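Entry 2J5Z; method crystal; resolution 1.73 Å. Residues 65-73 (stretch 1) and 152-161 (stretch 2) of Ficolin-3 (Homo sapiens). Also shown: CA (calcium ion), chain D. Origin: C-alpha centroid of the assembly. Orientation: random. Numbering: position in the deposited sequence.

Stretch 1 (65-73) FFRSWSSYR
Stretch 2 (152-161) PFTTYDADHD

Stretch 1 runs as loop through Ser 68, the N-cap, into a helix from Trp 69; stretch 2 is irregular, and the CA atoms of Trp 69 and Thr 155 lie 5.6 Å apart. Phe 153 (phi/psi -79/141, chi1 t) points toward stretch 1, its CE2 3.7 Å from CG of Tyr 72 (chi1 m), the two rings oblique at 53°. Phe 153 O sits 3.3 Å from CZ3 at the edge of the Trp 69 indole and finds no polar partner. The CA-to-CB bond of Thr 154 points away from stretch 1. Thr 155 (-122/176, chi1 p) opens a type I turn closed by Ala 158 N to Thr 155 O, 3.0 Å; Thr 155 OG1 donates to Asp 157 OD1 at 2.8 Å. Tyr 156 (-63/-25, chi1 p) places CB 3.6 Å from CZ of Phe 66 (chi1 t), while water 1 bridges its N to Arg 67 O. Asp 157 (-109/16, chi1 p) accepts the direct hydrogen bond, Trp 69 N to OD1, 2.9 Å and 156°, thereby occupying a free amide of the helix's first turn; OD2 reaches Ser 70 N through water 2. Ala 158 CB packs 3.6 Å from CE3 of Trp 69 (chi1 t, chi2 -99°). Beyond Asp 159, which with Asp 161 binds calcium, His 160 (chi1 m) directs its edge at the indole face, planes at 74°.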

# COMPACT_ATOMS: atom_id res chain seq x y z
N PHE A 65 7.92 17.03 -6.72
CA PHE A 65 8.84 17.38 -5.64
C PHE A 65 9.27 18.86 -5.70
O PHE A 65 10.00 19.33 -4.83
CB PHE A 65 10.06 16.44 -5.60
CG PHE A 65 9.84 15.19 -4.77
CD1 PHE A 65 8.92 14.23 -5.17
CD2 PHE A 65 10.55 14.98 -3.58
CE1 PHE A 65 8.70 13.09 -4.41
CE2 PHE A 65 10.33 13.83 -2.81
CZ PHE A 65 9.42 12.88 -3.23
N PHE A 66 8.81 19.59 -6.72
CA PHE A 66 9.14 21.01 -6.80
C PHE A 66 8.18 21.80 -5.91
O PHE A 66 7.23 22.43 -6.39
CB PHE A 66 9.13 21.53 -8.25
CG PHE A 66 9.70 22.92 -8.40
CD1 PHE A 66 10.97 23.21 -7.94
CD2 PHE A 66 8.96 23.93 -9.01
CE1 PHE A 66 11.50 24.49 -8.07
CE2 PHE A 66 9.48 25.21 -9.14
CZ PHE A 66 10.75 25.49 -8.68
N ARG A 67 8.40 21.73 -4.60
CA ARG A 67 7.46 22.28 -3.64
C ARG A 67 8.08 23.32 -2.73
O ARG A 67 9.31 23.46 -2.65
CB ARG A 67 6.87 21.16 -2.78
CG ARG A 67 6.33 19.99 -3.55
CD ARG A 67 4.84 20.11 -3.82
NE ARG A 67 4.32 18.82 -4.26
CZ ARG A 67 3.43 18.09 -3.61
NH1 ARG A 67 2.88 18.51 -2.47
NH2 ARG A 67 3.05 16.92 -4.13
N SER A 68 7.21 24.01 -2.00
CA SER A 68 7.55 25.19 -1.25
C SER A 68 8.12 24.85 0.11
O SER A 68 8.07 23.69 0.54
CB SER A 68 6.30 26.02 -1.04
OG SER A 68 5.41 25.30 -0.21
N TRP A 69 8.62 25.88 0.78
CA TRP A 69 9.16 25.75 2.13
C TRP A 69 8.18 25.04 3.05
O TRP A 69 8.57 24.12 3.78
CB TRP A 69 9.49 27.15 2.69
CG TRP A 69 10.12 27.08 4.02
CD1 TRP A 69 9.52 27.26 5.22
CD2 TRP A 69 11.49 26.79 4.29
NE1 TRP A 69 10.44 27.09 6.24
CE2 TRP A 69 11.66 26.80 5.68
CE3 TRP A 69 12.60 26.50 3.48
CZ2 TRP A 69 12.89 26.55 6.29
CZ3 TRP A 69 13.82 26.26 4.09
CH2 TRP A 69 13.95 26.28 5.47
N SER A 70 6.91 25.47 3.01
CA SER A 70 5.91 24.94 3.95
C SER A 70 5.62 23.48 3.69
O SER A 70 5.41 22.70 4.62
CB SER A 70 4.62 25.76 3.89
OG SER A 70 4.06 25.74 2.59
N SER A 71 5.60 23.11 2.41
CA SER A 71 5.43 21.73 1.98
C SER A 71 6.60 20.86 2.45
O SER A 71 6.40 19.78 3.00
CB SER A 71 5.31 21.66 0.46
OG SER A 71 4.05 22.14 0.04
N TYR A 72 7.83 21.33 2.25
CA TYR A 72 8.98 20.59 2.73
C TYR A 72 9.00 20.53 4.25
O TYR A 72 9.47 19.54 4.82
CB TYR A 72 10.30 21.12 2.15
CG TYR A 72 10.58 20.44 0.85
CD1 TYR A 72 11.14 19.16 0.84
CD2 TYR A 72 10.19 21.00 -0.36
CE1 TYR A 72 11.36 18.49 -0.34
CE2 TYR A 72 10.41 20.34 -1.57
CZ TYR A 72 10.98 19.07 -1.54
OH TYR A 72 11.23 18.36 -2.69
N ARG A 73 8.50 21.57 4.90
CA ARG A 73 8.50 21.60 6.36
C ARG A 73 7.59 20.54 6.96
O ARG A 73 7.95 19.85 7.90
CB ARG A 73 8.08 22.99 6.87
CG ARG A 73 7.89 23.07 8.39
CD ARG A 73 7.52 24.51 8.84
NE ARG A 73 6.20 24.86 8.32
CZ ARG A 73 5.86 26.04 7.81
NH1 ARG A 73 6.77 27.02 7.70
NH2 ARG A 73 4.62 26.23 7.37
N PRO A 152 22.04 25.45 4.90
CA PRO A 152 20.60 25.54 5.13
C PRO A 152 19.84 24.89 3.98
O PRO A 152 20.38 24.72 2.89
CB PRO A 152 20.34 27.05 5.13
CG PRO A 152 21.40 27.59 4.21
CD PRO A 152 22.62 26.76 4.53
N PHE A 153 18.60 24.51 4.23
CA PHE A 153 17.73 24.00 3.18
C PHE A 153 17.21 25.21 2.40
O PHE A 153 16.92 26.25 3.01
CB PHE A 153 16.57 23.25 3.85
CG PHE A 153 15.87 22.27 2.96
CD1 PHE A 153 16.45 21.04 2.67
CD2 PHE A 153 14.60 22.54 2.46
CE1 PHE A 153 15.80 20.11 1.87
CE2 PHE A 153 13.94 21.62 1.66
CZ PHE A 153 14.53 20.40 1.37
N THR A 154 17.10 25.08 1.08
CA THR A 154 16.42 26.11 0.26
C THR A 154 15.38 25.51 -0.68
O THR A 154 15.54 24.41 -1.22
CB THR A 154 17.35 27.15 -0.50
OG1 THR A 154 17.37 26.92 -1.93
CG2 THR A 154 18.71 27.20 0.06
N THR A 155 14.28 26.25 -0.80
CA THR A 155 13.20 25.93 -1.71
C THR A 155 13.01 27.12 -2.65
O THR A 155 13.66 28.15 -2.49
CB THR A 155 11.89 25.67 -0.95
OG1 THR A 155 11.58 26.81 -0.13
CG2 THR A 155 12.02 24.44 -0.04
N TYR A 156 12.12 27.00 -3.62
CA TYR A 156 11.96 28.08 -4.58
C TYR A 156 11.48 29.39 -3.94
O TYR A 156 11.76 30.48 -4.46
CB TYR A 156 11.07 27.64 -5.76
CG TYR A 156 9.63 27.35 -5.40
CD1 TYR A 156 8.77 28.37 -5.03
CD2 TYR A 156 9.14 26.05 -5.44
CE1 TYR A 156 7.45 28.10 -4.70
CE2 TYR A 156 7.82 25.78 -5.12
CZ TYR A 156 6.99 26.80 -4.75
OH TYR A 156 5.68 26.54 -4.42
N ASP A 157 10.80 29.30 -2.80
CA ASP A 157 10.32 30.49 -2.11
C ASP A 157 11.09 30.78 -0.83
O ASP A 157 10.64 31.55 0.02
CB ASP A 157 8.82 30.35 -1.80
CG ASP A 157 8.52 29.20 -0.85
OD1 ASP A 157 9.23 28.17 -0.92
OD2 ASP A 157 7.58 29.34 -0.04
N ALA A 158 12.25 30.15 -0.68
CA ALA A 158 13.10 30.42 0.48
C ALA A 158 14.56 30.20 0.12
O ALA A 158 15.12 29.12 0.36
CB ALA A 158 12.68 29.55 1.66
N ASP A 159 15.18 31.23 -0.46
CA ASP A 159 16.56 31.15 -0.94
C ASP A 159 17.57 31.39 0.18
O ASP A 159 17.68 32.50 0.70
CB ASP A 159 16.78 32.14 -2.10
CG ASP A 159 18.16 32.00 -2.75
OD1 ASP A 159 19.05 31.29 -2.22
OD2 ASP A 159 18.38 32.63 -3.82
N HIS A 160 18.29 30.34 0.55
CA HIS A 160 19.27 30.42 1.63
C HIS A 160 20.64 29.95 1.17
O HIS A 160 21.54 29.79 1.99
CB HIS A 160 18.83 29.55 2.82
CG HIS A 160 17.47 29.87 3.34
ND1 HIS A 160 17.14 31.11 3.87
CD2 HIS A 160 16.34 29.12 3.43
CE1 HIS A 160 15.88 31.10 4.26
NE2 HIS A 160 15.37 29.90 4.00
N ASP A 161 20.80 29.72 -0.13
CA ASP A 161 22.00 29.06 -0.63
C ASP A 161 23.18 30.03 -0.76
O ASP A 161 23.10 31.16 -0.29
CB ASP A 161 21.72 28.31 -1.94
CG ASP A 161 21.27 29.23 -3.06
OD1 ASP A 161 21.78 30.38 -3.14
OD2 ASP A 161 20.40 28.81 -3.86
CA CA D . 20.85 32.50 -3.54
O HOH W 1 11.64 24.11 -3.99
O HOH W 2 6.07 27.96 1.78
O HOH W 3 21.70 33.24 -1.47
O HOH W 4 20.51 34.87 -3.85